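Local coordinates for protein alanine racemase (Oenococcus oeni PSU-1, PDB 3HUR) that belongs to the alanine racemase family, pairing an N-terminal TIM-barrel domain with a C-terminal domain rich in beta strands, at residues Met203-Ser206 against Ala207-Ile210; Lys328-Ile331 against Gly332-Val335. All coordinates share one frame; numbering follows the deposited sequence.

Contact 1: residues Met203-Ser206 against Ala207-Ile210. With SO4 (sulfate ion), chain B.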
ATOM      1  N   MET A 203      37.921  11.565   9.378  1.00 35.07           N
ATOM      2  CA  MET A 203      37.853  10.338   8.622  1.00 35.35           C
ATOM      3  C   MET A 203      36.603   9.506   8.892  1.00 34.85           C
ATOM      4  O   MET A 203      36.191   8.766   8.003  1.00 35.00           O
ATOM      5  CB  MET A 203      39.144   9.481   8.908  1.00 35.34           C
ATOM      6  CG  MET A 203      40.444  10.110   8.306  1.00 34.84           C
ATOM      7  SD  MET A 203      41.990   9.184   8.500  1.00 31.93           S
ATOM      8  CE  MET A 203      41.764   7.967   7.270  1.00 24.46           C
ATOM      9  N   ALA A 204      36.027   9.618  10.100  1.00 34.47           N
ATOM     10  CA  ALA A 204      35.089   8.619  10.631  1.00 34.04           C
ATOM     11  C   ALA A 204      33.613   9.018  10.581  1.00 34.51           C
ATOM     12  O   ALA A 204      33.169   9.888  11.348  1.00 34.64           O
ATOM     13  CB  ALA A 204      35.460   8.304  12.047  1.00 33.52           C
ATOM     14  N   ASN A 205      32.849   8.343   9.714  1.00 34.54           N
ATOM     15  CA  ASN A 205      31.365   8.379   9.772  1.00 33.44           C
ATOM     16  C   ASN A 205      30.926   7.448  10.870  1.00 33.40           C
ATOM     17  O   ASN A 205      31.754   7.015  11.664  1.00 33.37           O
ATOM     18  CB  ASN A 205      30.728   8.001   8.439  1.00 32.44           C
ATOM     19  CG  ASN A 205      30.993   6.560   8.052  1.00 31.91           C
ATOM     20  OD1 ASN A 205      31.427   5.735   8.879  1.00 28.21           O
ATOM     21  ND2 ASN A 205      30.736   6.241   6.781  1.00 28.53           N
ATOM     22  N   SER A 206      29.622   7.171  10.957  1.00 33.54           N
ATOM     23  CA  SER A 206      29.072   6.431  12.098  1.00 33.29           C
ATOM     24  C   SER A 206      29.655   5.040  12.174  1.00 32.83           C
ATOM     25  O   SER A 206      29.965   4.525  13.244  1.00 33.25           O
ATOM     26  CB  SER A 206      27.534   6.316  11.996  1.00 33.59           C
ATOM     27  OG  SER A 206      26.834   7.472  12.462  1.00 34.48           O
ATOM     28  N   ALA A 207      29.717   4.414  11.023  1.00 32.15           N
ATOM     29  CA  ALA A 207      30.095   3.023  10.916  1.00 32.48           C
ATOM     30  C   ALA A 207      31.622   2.874  11.245  1.00 32.90           C
ATOM     31  O   ALA A 207      32.031   1.981  12.009  1.00 32.12           O
ATOM     32  CB  ALA A 207      29.743   2.507   9.493  1.00 31.46           C
ATOM     33  N   THR A 208      32.420   3.799  10.709  1.00 32.89           N
ATOM     34  CA  THR A 208      33.800   3.871  11.018  1.00 33.49           C
ATOM     35  C   THR A 208      33.958   4.047  12.508  1.00 34.94           C
ATOM     36  O   THR A 208      34.754   3.329  13.147  1.00 35.73           O
ATOM     37  CB  THR A 208      34.493   4.990  10.264  1.00 33.74           C
ATOM     38  OG1 THR A 208      34.101   4.956   8.889  1.00 33.55           O
ATOM     39  CG2 THR A 208      36.012   4.807  10.322  1.00 34.89           C
ATOM     40  N   CYS A 209      33.186   4.938  13.108  1.00 35.84           N
ATOM     41  CA  CYS A 209      33.312   5.127  14.555  1.00 36.93           C
ATOM     42  C   CYS A 209      32.990   3.844  15.319  1.00 37.20           C
ATOM     43  O   CYS A 209      33.672   3.492  16.309  1.00 37.06           O
ATOM     44  CB  CYS A 209      32.405   6.272  15.057  1.00 37.38           C
ATOM     45  SG  CYS A 209      32.915   7.942  14.566  1.00 39.48           S
ATOM     46  N   ILE A 210      31.944   3.141  14.892  1.00 37.65           N
ATOM     47  CA  ILE A 210      31.464   2.017  15.706  1.00 38.29           C
ATOM     48  C   ILE A 210      32.430   0.825  15.605  1.00 39.21           C
ATOM     49  O   ILE A 210      33.016   0.450  16.600  1.00 38.52           O
ATOM     50  CB  ILE A 210      30.044   1.539  15.328  1.00 38.36           C
ATOM     51  CG1 ILE A 210      29.001   2.631  15.622  1.00 38.01           C
ATOM     52  CG2 ILE A 210      29.706   0.225  16.067  1.00 35.65           C
ATOM     53  CD1 ILE A 210      27.696   2.382  14.990  1.00 36.32           C
TER
HETATM   54  S   SO4 B 395      26.605   8.636   8.774  1.00 39.45           S
HETATM   55  O1  SO4 B 395      25.202   8.307   8.790  1.00 43.49           O
HETATM   56  O2  SO4 B 395      27.393   7.727   7.983  1.00 40.84           O
HETATM   57  O3  SO4 B 395      26.765   9.891   8.100  1.00 39.22           O
HETATM   58  O4  SO4 B 395      26.981   8.564  10.177  1.00 38.50           O
HETATM   59  O   HOH W   1      33.974   7.129   7.497  1.00 30.34           O

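Contact 2: residues Lys328-Ile331 against Gly332-Val335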
ATOM      1  N   LYS A 328      -6.264  -1.443  37.388  1.00 53.96           N
ATOM      2  CA  LYS A 328      -7.026  -0.428  36.683  1.00 53.45           C
ATOM      3  C   LYS A 328      -6.083   0.753  36.484  1.00 51.73           C
ATOM      4  O   LYS A 328      -5.380   1.120  37.434  1.00 52.18           O
ATOM      5  CB  LYS A 328      -8.257  -0.041  37.530  1.00 54.08           C
ATOM      6  CG  LYS A 328      -9.202   1.013  36.909  1.00 56.38           C
ATOM      7  CD  LYS A 328     -10.098   1.676  37.977  1.00 59.16           C
ATOM      8  CE  LYS A 328     -11.159   2.619  37.354  1.00 60.77           C
ATOM      9  NZ  LYS A 328     -11.462   3.826  38.218  1.00 61.27           N
ATOM     10  N   TYR A 329      -6.036   1.342  35.278  1.00 49.24           N
ATOM     11  CA  TYR A 329      -5.315   2.619  35.101  1.00 47.08           C
ATOM     12  C   TYR A 329      -6.257   3.706  34.652  1.00 46.04           C
ATOM     13  O   TYR A 329      -7.252   3.430  34.005  1.00 46.35           O
ATOM     14  CB  TYR A 329      -4.160   2.501  34.106  1.00 46.83           C
ATOM     15  CG  TYR A 329      -3.044   1.642  34.593  1.00 44.66           C
ATOM     16  CD1 TYR A 329      -3.184   0.258  34.628  1.00 45.04           C
ATOM     17  CD2 TYR A 329      -1.862   2.187  35.036  1.00 44.63           C
ATOM     18  CE1 TYR A 329      -2.175  -0.561  35.085  1.00 43.27           C
ATOM     19  CE2 TYR A 329      -0.824   1.362  35.510  1.00 44.66           C
ATOM     20  CZ  TYR A 329      -1.008  -0.008  35.519  1.00 44.23           C
ATOM     21  OH  TYR A 329      -0.029  -0.842  35.982  1.00 49.96           O
ATOM     22  N   PRO A 330      -5.942   4.958  34.978  1.00 44.70           N
ATOM     23  CA  PRO A 330      -6.769   6.050  34.549  1.00 44.23           C
ATOM     24  C   PRO A 330      -6.544   6.424  33.080  1.00 44.22           C
ATOM     25  O   PRO A 330      -5.437   6.272  32.541  1.00 43.89           O
ATOM     26  CB  PRO A 330      -6.286   7.195  35.426  1.00 44.06           C
ATOM     27  CG  PRO A 330      -4.883   6.911  35.624  1.00 44.45           C
ATOM     28  CD  PRO A 330      -4.801   5.434  35.773  1.00 44.65           C
ATOM     29  N   ILE A 331      -7.571   6.996  32.458  1.00 43.32           N
ATOM     30  CA  ILE A 331      -7.438   7.366  31.076  1.00 42.39           C
ATOM     31  C   ILE A 331      -6.325   8.389  31.022  1.00 41.39           C
ATOM     32  O   ILE A 331      -6.079   9.093  31.983  1.00 40.59           O
ATOM     33  CB  ILE A 331      -8.786   7.856  30.442  1.00 42.61           C
ATOM     34  CG1 ILE A 331      -9.214   9.187  31.016  1.00 42.40           C
ATOM     35  CG2 ILE A 331      -9.913   6.798  30.586  1.00 40.98           C
ATOM     36  CD1 ILE A 331      -9.005  10.309  30.052  1.00 43.51           C
ATOM     37  N   GLY A 332      -5.616   8.437  29.914  1.00 40.93           N
ATOM     38  CA  GLY A 332      -4.524   9.409  29.786  1.00 40.32           C
ATOM     39  C   GLY A 332      -3.169   8.839  30.152  1.00 39.75           C
ATOM     40  O   GLY A 332      -2.176   9.497  29.966  1.00 39.36           O
ATOM     41  N   THR A 333      -3.151   7.607  30.659  1.00 39.24           N
ATOM     42  CA  THR A 333      -1.938   6.900  30.993  1.00 38.73           C
ATOM     43  C   THR A 333      -1.149   6.549  29.749  1.00 38.74           C
ATOM     44  O   THR A 333      -1.690   5.967  28.835  1.00 38.52           O
ATOM     45  CB  THR A 333      -2.281   5.597  31.730  1.00 38.43           C
ATOM     46  OG1 THR A 333      -2.887   5.925  32.990  1.00 40.05           O
ATOM     47  CG2 THR A 333      -1.053   4.744  31.963  1.00 37.30           C
ATOM     48  N   ARG A 334       0.150   6.867  29.758  1.00 38.77           N
ATOM     49  CA  ARG A 334       1.013   6.701  28.607  1.00 38.33           C
ATOM     50  C   ARG A 334       1.210   5.268  28.241  1.00 36.54           C
ATOM     51  O   ARG A 334       1.307   4.441  29.116  1.00 35.31           O
ATOM     52  CB  ARG A 334       2.390   7.286  28.884  1.00 39.46           C
ATOM     53  CG  ARG A 334       3.310   7.259  27.654  1.00 42.68           C
ATOM     54  CD  ARG A 334       4.532   8.109  27.875  1.00 49.30           C
ATOM     55  NE  ARG A 334       5.596   7.288  28.429  1.00 53.96           N
ATOM     56  CZ  ARG A 334       6.809   7.716  28.742  1.00 57.92           C
ATOM     57  NH1 ARG A 334       7.154   8.997  28.603  1.00 57.96           N
ATOM     58  NH2 ARG A 334       7.686   6.837  29.215  1.00 61.02           N
ATOM     59  N   VAL A 335       1.284   4.999  26.940  1.00 35.43           N
ATOM     60  CA  VAL A 335       1.593   3.671  26.427  1.00 35.67           C
ATOM     61  C   VAL A 335       2.752   3.770  25.444  1.00 36.03           C
ATOM     62  O   VAL A 335       2.857   4.736  24.693  1.00 35.72           O
ATOM     63  CB  VAL A 335       0.402   3.096  25.714  1.00 36.14           C
ATOM     64  CG1 VAL A 335       0.749   1.793  25.111  1.00 36.41           C
ATOM     65  CG2 VAL A 335      -0.790   2.966  26.691  1.00 36.62           C
TER

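Contact 1: residues Met203-Ser206 against Ala207-Ile210
N205 and T208 meet where the loop after strand 201-202 becomes helix 206-211, and N205 is the N-cap. Its OD1 accepts from T208 N at 2.8 Å, in a nearly straight bond (N-H...O 176°). The hydroxyl T208 OG1 also donates to N205 OD1, at 2.8 Å, from above the amide plane. The two side chains cross at about a right angle. A chi1 of 66° sets N205 CG between the backbone N and the carbonyl carbon, and OD1 reaches T208 N and OG1. One water donates to M203 O and T208 OG1 and accepts from N205 N. S206 is the first residue of the helix. Its O accepts from I210 N at 2.9 Å, and N205 O accepts from C209 N. S206 OG donates to O4 of a sulfate ion at 2.5 Å; the ion, probably from the crystallisation liquor, is also bound by Q227 N and, weakly, by S206 N. S206 OG is further hydrogen-bonded to G226 N and L228 N. A204 CB packs on C209 SG at 3.6 Å. The helix start lies in the TIM-barrel domain, with C209 on I26 and T30 of helix 16-30 and A204 and C209 on I223 of strand 222-223.

Contact 2: residues Lys328-Ile331 against Gly332-Val335
The backbone from P330 to T333 makes a type II beta turn that leads into strand 334-339. T333 N donates to P330 O across the turn at 3.2 Å, with an N-H...O angle of 143°. I331 and G332 fill the two central positions. G332 has a positive phi of 95°, as is usual at the third position of this turn. These backbone angles leave no room for a CB beside I331 O, and glycine suits the position. T333 carries most of the side-chain contact. Its hydroxyl sits beside the backbone N (chi1 -65°), which brings OG1 back to the same carbonyl. T333 OG1 donates to P330 O at 2.6 Å, in the carbonyl plane and on a lone pair. P330 O is therefore gripped twice by one residue, through its amide and its hydroxyl. The proline ring crosses the T333 side chain at about a right angle. The hydroxyl of Y329 is held by D326, and its ring makes a cation-pi contact with R327. Both Y329 and T333 rest on I257 of strand 251-263. I331 lies on the outer side of the turn and packs on T357 of the second subunit. T333 CG2 lies obliquely to the Y329 ring, 4.1 Å from Y329 CD2.

Contact 1 is buried and lies in the TIM-barrel domain. Contact 2 is at the surface, in the C-terminal domain. Their centres are about 42 Å apart, on opposite sides of the chain's centre, and they share no helix or strand. Both are local and both put two threonine donors, an amide and a hydroxyl, on one oxygen. In contact 1 that oxygen belongs to a side chain, and the bonds cap the start of a helix. In contact 2 it is a backbone carbonyl, and the bonds close a turn before a strand. Residues 203-210 also involve a water and a sulfate ion. Residues 328-335 instead meet another subunit, through one isoleucine.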